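Side-chain contacts in uncharacterized protein (Enterococcus faecalis, PDB 3D3Y), which is of unknown function but belongs to the M16 peptidase family, carries an inactive-type peptidase domain and probably binds a metal ion: residues G280-F285 against E338-G343; H287-M292 against E347-Q352; M356-Y361 against R394-T399. All blocks are in the same frame, centred on the assembly; numbering follows the deposited sequence.

Interaction 1 (G280-F285 against E338-G343)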
loop_
_atom_site.group_PDB
_atom_site.type_symbol
_atom_site.label_atom_id
_atom_site.label_comp_id
_atom_site.label_asym_id
_atom_site.label_seq_id
_atom_site.Cartn_x
_atom_site.Cartn_y
_atom_site.Cartn_z
ATOM N N GLY A 280 1.451 19.344 -1.204
ATOM C CA GLY A 280 2.081 19.929 -0.029
ATOM C C GLY A 280 1.558 21.317 0.291
ATOM O O GLY A 280 1.366 21.638 1.461
ATOM N N ILE A 281 1.308 22.133 -0.744
ATOM C CA ILE A 281 0.878 23.526 -0.542
ATOM C C ILE A 281 -0.596 23.578 -0.147
ATOM O O ILE A 281 -1.021 24.468 0.599
ATOM C CB ILE A 281 1.106 24.338 -1.839
ATOM C CG1 ILE A 281 2.603 24.590 -2.068
ATOM C CG2 ILE A 281 0.345 25.668 -1.838
ATOM C CD1 ILE A 281 2.910 24.954 -3.565
ATOM N N PHE A 282 -1.376 22.652 -0.699
ATOM C CA PHE A 282 -2.842 22.626 -0.510
ATOM C C PHE A 282 -3.200 22.154 0.915
ATOM O O PHE A 282 -3.791 22.909 1.697
ATOM C CB PHE A 282 -3.501 21.785 -1.631
ATOM C CG PHE A 282 -5.016 21.745 -1.596
ATOM C CD1 PHE A 282 -5.786 22.897 -1.331
ATOM C CD2 PHE A 282 -5.681 20.555 -1.883
ATOM C CE1 PHE A 282 -7.210 22.852 -1.320
ATOM C CE2 PHE A 282 -7.077 20.481 -1.871
ATOM C CZ PHE A 282 -7.861 21.641 -1.619
ATOM N N GLY A 283 -2.781 20.952 1.287
ATOM C CA GLY A 283 -3.129 20.399 2.593
ATOM C C GLY A 283 -2.143 19.371 3.118
ATOM O O GLY A 283 -2.423 18.714 4.097
ATOM N N GLY A 284 -0.980 19.223 2.482
ATOM C CA GLY A 284 -0.099 18.090 2.797
ATOM C C GLY A 284 0.730 18.244 4.062
ATOM O O GLY A 284 1.061 17.249 4.744
ATOM N N PHE A 285 1.068 19.491 4.368
ATOM C CA PHE A 285 2.006 19.839 5.421
ATOM C C PHE A 285 1.402 20.913 6.334
ATOM O O PHE A 285 0.424 21.550 5.955
ATOM C CB PHE A 285 3.278 20.397 4.773
ATOM C CG PHE A 285 4.093 19.380 4.018
ATOM C CD1 PHE A 285 4.599 18.246 4.654
ATOM C CD2 PHE A 285 4.439 19.600 2.684
ATOM C CE1 PHE A 285 5.405 17.324 3.964
ATOM C CE2 PHE A 285 5.231 18.674 1.990
ATOM C CZ PHE A 285 5.702 17.524 2.626
ATOM N N GLU A 338 -9.153 27.611 -5.261
ATOM C CA GLU A 338 -9.161 28.699 -6.210
ATOM C C GLU A 338 -7.913 29.585 -6.086
ATOM O O GLU A 338 -7.351 30.027 -7.102
ATOM C CB GLU A 338 -10.432 29.522 -6.050
ATOM C CG GLU A 338 -11.677 28.756 -6.557
ATOM C CD GLU A 338 -11.486 28.218 -8.004
ATOM O OE1 GLU A 338 -11.064 29.006 -8.889
ATOM O OE2 GLU A 338 -11.748 27.000 -8.228
ATOM N N ASN A 339 -7.477 29.828 -4.851
ATOM C CA ASN A 339 -6.288 30.628 -4.636
ATOM C C ASN A 339 -5.065 30.012 -5.280
ATOM O O ASN A 339 -4.262 30.721 -5.887
ATOM C CB ASN A 339 -6.043 30.858 -3.144
ATOM C CG ASN A 339 -6.978 31.903 -2.570
ATOM O OD1 ASN A 339 -7.577 32.696 -3.315
ATOM N ND2 ASN A 339 -7.078 31.945 -1.236
ATOM N N ILE A 340 -4.909 28.696 -5.131
ATOM C CA ILE A 340 -3.823 27.996 -5.834
ATOM C C ILE A 340 -4.037 28.108 -7.351
ATOM O O ILE A 340 -3.108 28.426 -8.081
ATOM C CB ILE A 340 -3.714 26.517 -5.405
ATOM C CG1 ILE A 340 -3.394 26.431 -3.873
ATOM C CG2 ILE A 340 -2.677 25.795 -6.276
ATOM C CD1 ILE A 340 -3.533 24.999 -3.292
ATOM N N ARG A 341 -5.250 27.836 -7.839
ATOM C CA ARG A 341 -5.505 28.000 -9.288
ATOM C C ARG A 341 -5.067 29.389 -9.784
ATOM O O ARG A 341 -4.491 29.526 -10.883
ATOM C CB ARG A 341 -6.983 27.758 -9.628
ATOM C CG ARG A 341 -7.370 26.305 -9.469
ATOM C CD ARG A 341 -8.895 26.023 -9.604
ATOM N NE ARG A 341 -9.075 24.597 -9.848
ATOM C CZ ARG A 341 -10.226 23.934 -9.778
ATOM N NH1 ARG A 341 -11.352 24.548 -9.397
ATOM N NH2 ARG A 341 -10.236 22.635 -10.076
ATOM N N LEU A 342 -5.335 30.410 -8.971
ATOM C CA LEU A 342 -4.987 31.809 -9.322
ATOM C C LEU A 342 -3.493 32.114 -9.184
ATOM O O LEU A 342 -3.038 33.163 -9.618
ATOM C CB LEU A 342 -5.806 32.800 -8.478
ATOM C CG LEU A 342 -7.316 32.859 -8.791
ATOM C CD1 LEU A 342 -8.103 33.476 -7.611
ATOM C CD2 LEU A 342 -7.570 33.652 -10.076
ATOM N N GLY A 343 -2.738 31.186 -8.595
ATOM C CA GLY A 343 -1.291 31.389 -8.436
ATOM C C GLY A 343 -0.993 32.270 -7.248
ATOM O O GLY A 343 0.086 32.866 -7.156
#
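I340 drives its CD1 methyl against I281 and F282, joining the ends of helix 272-284 and helix 326-341 in the alpha/beta domain of the M16 peptidase fold, where helices pack beside a five-stranded mixed sheet. The tight part of the contact is this one methyl. CD1 of I340 lies 3.6 Å from F282 CB and 3.7 Å from F282 CD1, so it sits where the phenyl ring joins its stem and approaches the ring obliquely. I281 offers its CG2 methyl at an angle to this, 4.2 Å from I340 CD1, a looser touch. The I340 side chain reaches across because CG1 stands anti to the carbonyl carbon (chi1 -61°) and CD1 then continues outward in an extended chain (chi2 169°); it meets the F282 side chain at about a right angle. All three residues are buried, and the contact between the two segments is wholly apolar. I403 and A407 of helix 400-409, together with I345, also pack on I340, while the F282 ring meets that of F278, so the methyl belongs to a larger hydrophobic cluster.

Away from this methyl the end of helix 326-341 is less enclosed: L342 is exposed, and E338 and R341 are partly exposed. The last turn closes in a Schellman motif at G343, which has positive phi; G343 N also bonds I340 O at 2.8 Å. R341 leans on helix 400-409, its NE bonded to A407 O and its backbone O to Q404 NE2, and it pairs with E338 along its own helix instead of reaching toward 280-285. In that salt bridge, R341 NH1 meets E338 OE2 at 2.7 Å, nearly along the C-O axis of the carboxylate and 10° out of the guanidinium plane.

Interaction 2 (H287-M292 against E347-Q352)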
loop_
_atom_site.group_PDB
_atom_site.type_symbol
_atom_site.label_atom_id
_atom_site.label_comp_id
_atom_site.label_asym_id
_atom_site.label_seq_id
_atom_site.Cartn_x
_atom_site.Cartn_y
_atom_site.Cartn_z
ATOM N N HIS A 287 2.194 23.863 6.967
ATOM C CA HIS A 287 2.250 25.202 6.412
ATOM C C HIS A 287 1.268 25.342 5.227
ATOM O O HIS A 287 1.217 26.382 4.563
ATOM C CB HIS A 287 3.687 25.540 5.974
ATOM C CG HIS A 287 4.219 24.631 4.900
ATOM N ND1 HIS A 287 5.029 23.548 5.171
ATOM C CD2 HIS A 287 4.041 24.635 3.559
ATOM C CE1 HIS A 287 5.348 22.942 4.038
ATOM N NE2 HIS A 287 4.751 23.575 3.047
ATOM N N SER A 288 0.458 24.308 5.002
ATOM C CA SER A 288 -0.415 24.253 3.837
ATOM C C SER A 288 -1.550 25.254 3.926
ATOM O O SER A 288 -1.891 25.708 5.020
ATOM C CB SER A 288 -1.010 22.858 3.666
ATOM O OG SER A 288 -1.962 22.585 4.685
ATOM N N LYS A 289 -2.176 25.564 2.788
ATOM C CA LYS A 289 -3.313 26.495 2.825
ATOM C C LYS A 289 -4.485 26.040 3.684
ATOM O O LYS A 289 -5.100 26.860 4.385
ATOM C CB LYS A 289 -3.772 26.876 1.399
ATOM C CG LYS A 289 -2.675 27.640 0.646
ATOM C CD LYS A 289 -3.151 28.205 -0.688
ATOM C CE LYS A 289 -2.010 28.999 -1.364
ATOM N NZ LYS A 289 -1.797 30.297 -0.692
ATOM N N LEU A 290 -4.809 24.749 3.658
ATOM C CA LEU A 290 -5.932 24.264 4.465
ATOM C C LEU A 290 -5.588 24.252 5.947
ATOM O O LEU A 290 -6.428 24.630 6.789
ATOM C CB LEU A 290 -6.403 22.885 3.988
ATOM C CG LEU A 290 -6.889 22.748 2.528
ATOM C CD1 LEU A 290 -7.359 21.337 2.295
ATOM C CD2 LEU A 290 -8.023 23.752 2.204
ATOM N N PHE A 291 -4.357 23.837 6.287
ATOM C CA PHE A 291 -3.954 23.906 7.712
ATOM C C PHE A 291 -4.036 25.339 8.201
ATOM O O PHE A 291 -4.664 25.628 9.227
ATOM C CB PHE A 291 -2.546 23.329 7.956
ATOM C CG PHE A 291 -2.245 23.042 9.423
ATOM C CD1 PHE A 291 -2.273 21.728 9.925
ATOM C CD2 PHE A 291 -1.938 24.091 10.304
ATOM C CE1 PHE A 291 -1.976 21.474 11.307
ATOM C CE2 PHE A 291 -1.654 23.848 11.681
ATOM C CZ PHE A 291 -1.668 22.548 12.171
HETATM N N MSE A 292 -3.410 26.240 7.452
HETATM C CA MSE A 292 -3.313 27.637 7.858
HETATM C C MSE A 292 -4.617 28.435 7.828
HETATM O O MSE A 292 -4.766 29.389 8.571
HETATM C CB MSE A 292 -2.227 28.367 7.039
HETATM C CG MSE A 292 -0.815 27.784 7.228
HETATM SE SE MSE A 292 -0.295 27.885 9.142
HETATM C CE MSE A 292 -0.514 29.786 9.446
ATOM N N GLU A 347 6.363 32.542 -1.846
ATOM C CA GLU A 347 7.636 31.848 -1.984
ATOM C C GLU A 347 7.900 30.865 -0.860
ATOM O O GLU A 347 8.389 29.780 -1.101
ATOM C CB GLU A 347 8.790 32.831 -2.123
ATOM C CG GLU A 347 9.026 33.259 -3.581
ATOM C CD GLU A 347 8.894 32.098 -4.594
ATOM O OE1 GLU A 347 9.516 31.017 -4.364
ATOM O OE2 GLU A 347 8.167 32.283 -5.612
ATOM N N LEU A 348 7.543 31.230 0.361
ATOM C CA LEU A 348 7.819 30.364 1.492
ATOM C C LEU A 348 6.955 29.095 1.440
ATOM O O LEU A 348 7.439 28.013 1.744
ATOM C CB LEU A 348 7.655 31.120 2.822
ATOM C CG LEU A 348 8.021 30.305 4.071
ATOM C CD1 LEU A 348 9.548 30.017 4.152
ATOM C CD2 LEU A 348 7.517 30.981 5.365
ATOM N N GLU A 349 5.686 29.222 1.045
ATOM C CA GLU A 349 4.845 28.040 0.812
ATOM C C GLU A 349 5.536 26.985 -0.078
ATOM O O GLU A 349 5.617 25.815 0.291
ATOM C CB GLU A 349 3.489 28.440 0.203
ATOM C CG GLU A 349 2.579 29.140 1.199
ATOM C CD GLU A 349 1.288 29.580 0.570
ATOM O OE1 GLU A 349 1.326 30.281 -0.455
ATOM O OE2 GLU A 349 0.233 29.253 1.121
ATOM N N ILE A 350 6.041 27.404 -1.233
ATOM C CA ILE A 350 6.662 26.462 -2.192
ATOM C C ILE A 350 7.980 25.934 -1.656
ATOM O O ILE A 350 8.240 24.730 -1.757
ATOM C CB ILE A 350 6.942 27.106 -3.565
ATOM C CG1 ILE A 350 5.710 27.781 -4.118
ATOM C CG2 ILE A 350 7.368 26.061 -4.610
ATOM C CD1 ILE A 350 6.085 28.994 -4.891
ATOM N N GLU A 351 8.800 26.832 -1.104
ATOM C CA GLU A 351 10.144 26.503 -0.631
ATOM C C GLU A 351 10.051 25.495 0.520
ATOM O O GLU A 351 10.761 24.485 0.530
ATOM C CB GLU A 351 10.895 27.767 -0.138
ATOM C CG GLU A 351 11.364 28.758 -1.242
ATOM C CD GLU A 351 12.097 30.027 -0.677
ATOM O OE1 GLU A 351 12.012 30.318 0.559
ATOM O OE2 GLU A 351 12.772 30.725 -1.479
ATOM N N GLN A 352 9.164 25.766 1.482
ATOM C CA GLN A 352 8.947 24.824 2.576
ATOM C C GLN A 352 8.422 23.476 2.107
ATOM O O GLN A 352 8.836 22.449 2.607
ATOM C CB GLN A 352 7.986 25.392 3.623
ATOM C CG GLN A 352 8.641 26.324 4.595
ATOM C CD GLN A 352 7.777 26.479 5.829
ATOM O OE1 GLN A 352 6.952 27.390 5.894
ATOM N NE2 GLN A 352 7.911 25.549 6.789
HETATM O O HOH W 1 -0.412 28.442 3.582
#
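K289 and E349 form a salt bridge between the N-capped first turn of helix 289-295 and helix 347-364, in the helical layer of the M16-type domain. K289 NZ donates to E349 OE2 at 2.9 Å, on the syn lone pair, and weakly to OE1 at 3.1 Å; a bend at chi4 (-74°) turns the ammonium onto the carboxylate, and K344 O takes another of its hydrogen bonds. Both carboxylate oxygens have further donors: R346 N serves OE1, and a water bridges OE2 (2.7 Å) to H287 O (2.8 Å). At the helix start S288 is the N-cap, its OG accepting from F291 N at 3.1 Å.

Beside this polar group lies a CH-pi contact. Q352 CB stands over one face of the H287 imidazole, 3.7 Å from the ring centroid and 12° off its normal, while the Q352 amide passes the ring at 32° to its plane. H287 NE2 has its hydrogen bond with T353 OG1, which also binds E349 O. The ring is thus placed by both packing and a polar bond. With the buried lysine paired to a carboxylate that has other donors as well, the bridge probably favours the charged form of both groups.

Interaction 3 (M356-Y361 against R394-T399)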
loop_
_atom_site.group_PDB
_atom_site.type_symbol
_atom_site.label_atom_id
_atom_site.label_comp_id
_atom_site.label_asym_id
_atom_site.label_seq_id
_atom_site.Cartn_x
_atom_site.Cartn_y
_atom_site.Cartn_z
HETATM N N MSE A 356 10.557 19.850 2.559
HETATM C CA MSE A 356 9.987 18.717 3.290
HETATM C C MSE A 356 9.840 17.488 2.393
HETATM O O MSE A 356 10.082 16.382 2.831
HETATM C CB MSE A 356 8.660 19.093 3.973
HETATM C CG MSE A 356 8.898 19.999 5.202
HETATM SE SE MSE A 356 7.262 20.531 6.077
HETATM C CE MSE A 356 6.930 18.863 7.046
ATOM N N LEU A 357 9.469 17.691 1.132
ATOM C CA LEU A 357 9.440 16.568 0.194
ATOM C C LEU A 357 10.843 15.980 0.012
ATOM O O LEU A 357 11.017 14.758 0.113
ATOM C CB LEU A 357 8.826 16.965 -1.161
ATOM C CG LEU A 357 7.307 17.181 -1.154
ATOM C CD1 LEU A 357 6.849 17.900 -2.423
ATOM C CD2 LEU A 357 6.504 15.873 -0.966
ATOM N N LYS A 358 11.841 16.835 -0.226
ATOM C CA LYS A 358 13.221 16.355 -0.381
ATOM C C LYS A 358 13.704 15.645 0.860
ATOM O O LYS A 358 14.258 14.565 0.759
ATOM C CB LYS A 358 14.197 17.489 -0.727
ATOM C CG LYS A 358 14.010 18.026 -2.169
ATOM C CD LYS A 358 15.026 19.112 -2.491
ATOM C CE LYS A 358 14.780 20.367 -1.666
ATOM N NZ LYS A 358 15.637 21.433 -2.245
ATOM N N ASN A 359 13.488 16.241 2.028
ATOM C CA ASN A 359 13.944 15.624 3.279
ATOM C C ASN A 359 13.371 14.209 3.462
ATOM O O ASN A 359 14.088 13.276 3.856
ATOM C CB ASN A 359 13.600 16.499 4.505
ATOM C CG ASN A 359 14.451 17.789 4.588
ATOM O OD1 ASN A 359 15.522 17.907 3.973
ATOM N ND2 ASN A 359 13.957 18.769 5.365
ATOM N N GLN A 360 12.078 14.062 3.184
ATOM C CA GLN A 360 11.423 12.761 3.319
ATOM C C GLN A 360 11.985 11.720 2.355
ATOM O O GLN A 360 12.344 10.635 2.773
ATOM C CB GLN A 360 9.901 12.897 3.226
ATOM C CG GLN A 360 9.378 13.681 4.408
ATOM C CD GLN A 360 7.876 13.911 4.415
ATOM O OE1 GLN A 360 7.156 13.565 3.461
ATOM N NE2 GLN A 360 7.391 14.522 5.505
ATOM N N TYR A 361 12.098 12.064 1.079
ATOM C CA TYR A 361 12.709 11.188 0.100
ATOM C C TYR A 361 14.123 10.768 0.504
ATOM O O TYR A 361 14.437 9.575 0.522
ATOM C CB TYR A 361 12.764 11.903 -1.252
ATOM C CG TYR A 361 13.326 11.095 -2.394
ATOM C CD1 TYR A 361 12.522 10.215 -3.124
ATOM C CD2 TYR A 361 14.649 11.256 -2.786
ATOM C CE1 TYR A 361 13.052 9.502 -4.203
ATOM C CE2 TYR A 361 15.170 10.574 -3.841
ATOM C CZ TYR A 361 14.378 9.695 -4.549
ATOM O OH TYR A 361 14.955 9.011 -5.595
ATOM N N ARG A 394 14.011 17.319 -10.064
ATOM C CA ARG A 394 12.651 17.518 -10.543
ATOM C C ARG A 394 11.770 18.177 -9.484
ATOM O O ARG A 394 10.981 19.086 -9.815
ATOM C CB ARG A 394 12.065 16.220 -11.095
ATOM C CG ARG A 394 12.618 15.944 -12.500
ATOM C CD ARG A 394 12.019 14.706 -13.095
ATOM N NE ARG A 394 12.623 14.396 -14.388
ATOM C CZ ARG A 394 12.032 13.631 -15.311
ATOM N NH1 ARG A 394 10.819 13.122 -15.084
ATOM N NH2 ARG A 394 12.633 13.402 -16.457
ATOM N N ILE A 395 11.922 17.776 -8.216
ATOM C CA ILE A 395 11.251 18.531 -7.134
ATOM C C ILE A 395 11.647 20.014 -7.111
ATOM O O ILE A 395 10.784 20.926 -7.072
ATOM C CB ILE A 395 11.474 17.869 -5.737
ATOM C CG1 ILE A 395 10.702 16.541 -5.670
ATOM C CG2 ILE A 395 10.979 18.783 -4.614
ATOM C CD1 ILE A 395 9.134 16.692 -5.655
ATOM N N ASN A 396 12.954 20.261 -7.143
ATOM C CA ASN A 396 13.480 21.638 -7.189
ATOM C C ASN A 396 12.958 22.509 -8.339
ATOM O O ASN A 396 12.777 23.704 -8.167
ATOM C CB ASN A 396 15.012 21.630 -7.185
ATOM C CG ASN A 396 15.591 21.357 -5.816
ATOM O OD1 ASN A 396 15.032 21.754 -4.775
ATOM N ND2 ASN A 396 16.712 20.678 -5.799
ATOM N N ALA A 397 12.693 21.897 -9.496
ATOM C CA ALA A 397 12.340 22.640 -10.705
ATOM C C ALA A 397 10.854 22.976 -10.852
ATOM O O ALA A 397 10.478 23.705 -11.795
ATOM C CB ALA A 397 12.842 21.904 -11.966
ATOM N N VAL A 398 10.008 22.437 -9.964
ATOM C CA VAL A 398 8.575 22.730 -10.047
ATOM C C VAL A 398 8.319 24.236 -9.967
ATOM O O VAL A 398 8.844 24.903 -9.081
ATOM C CB VAL A 398 7.720 21.960 -8.989
ATOM C CG1 VAL A 398 6.234 22.370 -9.088
ATOM C CG2 VAL A 398 7.872 20.428 -9.162
ATOM N N THR A 399 7.507 24.743 -10.897
ATOM C CA THR A 399 7.167 26.174 -10.974
ATOM C C THR A 399 5.717 26.436 -10.571
ATOM O O THR A 399 4.910 25.511 -10.498
ATOM C CB THR A 399 7.406 26.728 -12.379
ATOM O OG1 THR A 399 6.454 26.149 -13.264
ATOM C CG2 THR A 399 8.819 26.386 -12.876
HETATM O O HOH W 2 18.574 20.658 -3.299
#
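K358 NZ donates to N396 OD1 at 2.6 Å, a short bond that ties helix 347-364 to the last turn of helix 388-397. The donor lies in the carbonyl plane on a lone pair of OD1, with a C=O...N angle of 132°. One water completes a small polar ring: it accepts from K358 NZ at 3.2 Å and from N396 ND2 at 3.1 Å, so both ends of the asparagine amide are engaged, which should hold its rotation. The lysine reaches the amide through a bend at chi3 (-67°), and its CD and CE run close by OD1.

Beside this polar pair the two helices, in the helical layer of the M16-type domain, meet through aliphatic groups. K358 CG lies 4.0 Å from I395 CG2, the two side chains sliding past each other in opposite directions, and I392 also packs on K358. L357 CD1 touches I395 CD1 at 4.1 Å, the side chains crossing at about a right angle. I395 is buried, with F273 of helix 272-284 against it, and L357 touches Q276 of the same helix.

K358 therefore does two jobs: its aliphatic stem continues the apolar seam, while its ammonium group lies at the partly exposed edge of the contact. There an uncharged amide and water receive it, consistent with a lysine that remains protonated without a carboxylate partner in this contact.

The three contacts lie on the same side of the molecule's centre, and helix 347-364 runs through interactions 2 and 3. Interaction 1 is the buried one, purely apolar between its segments; the other two are partly buried and combine packing with a lysine bond, ionic in interaction 2 and to a neutral amide in interaction 3, each with a bridging water. Interactions 1 and 2 are joined most directly, since the turn between helices 272-284 and 289-295 lets I281 O and F282 O probably accept from K289 N and L290 N. The segments of all three also meet at selenomethionine M356, whose CE packs on F285 and whose selenium packs on H287.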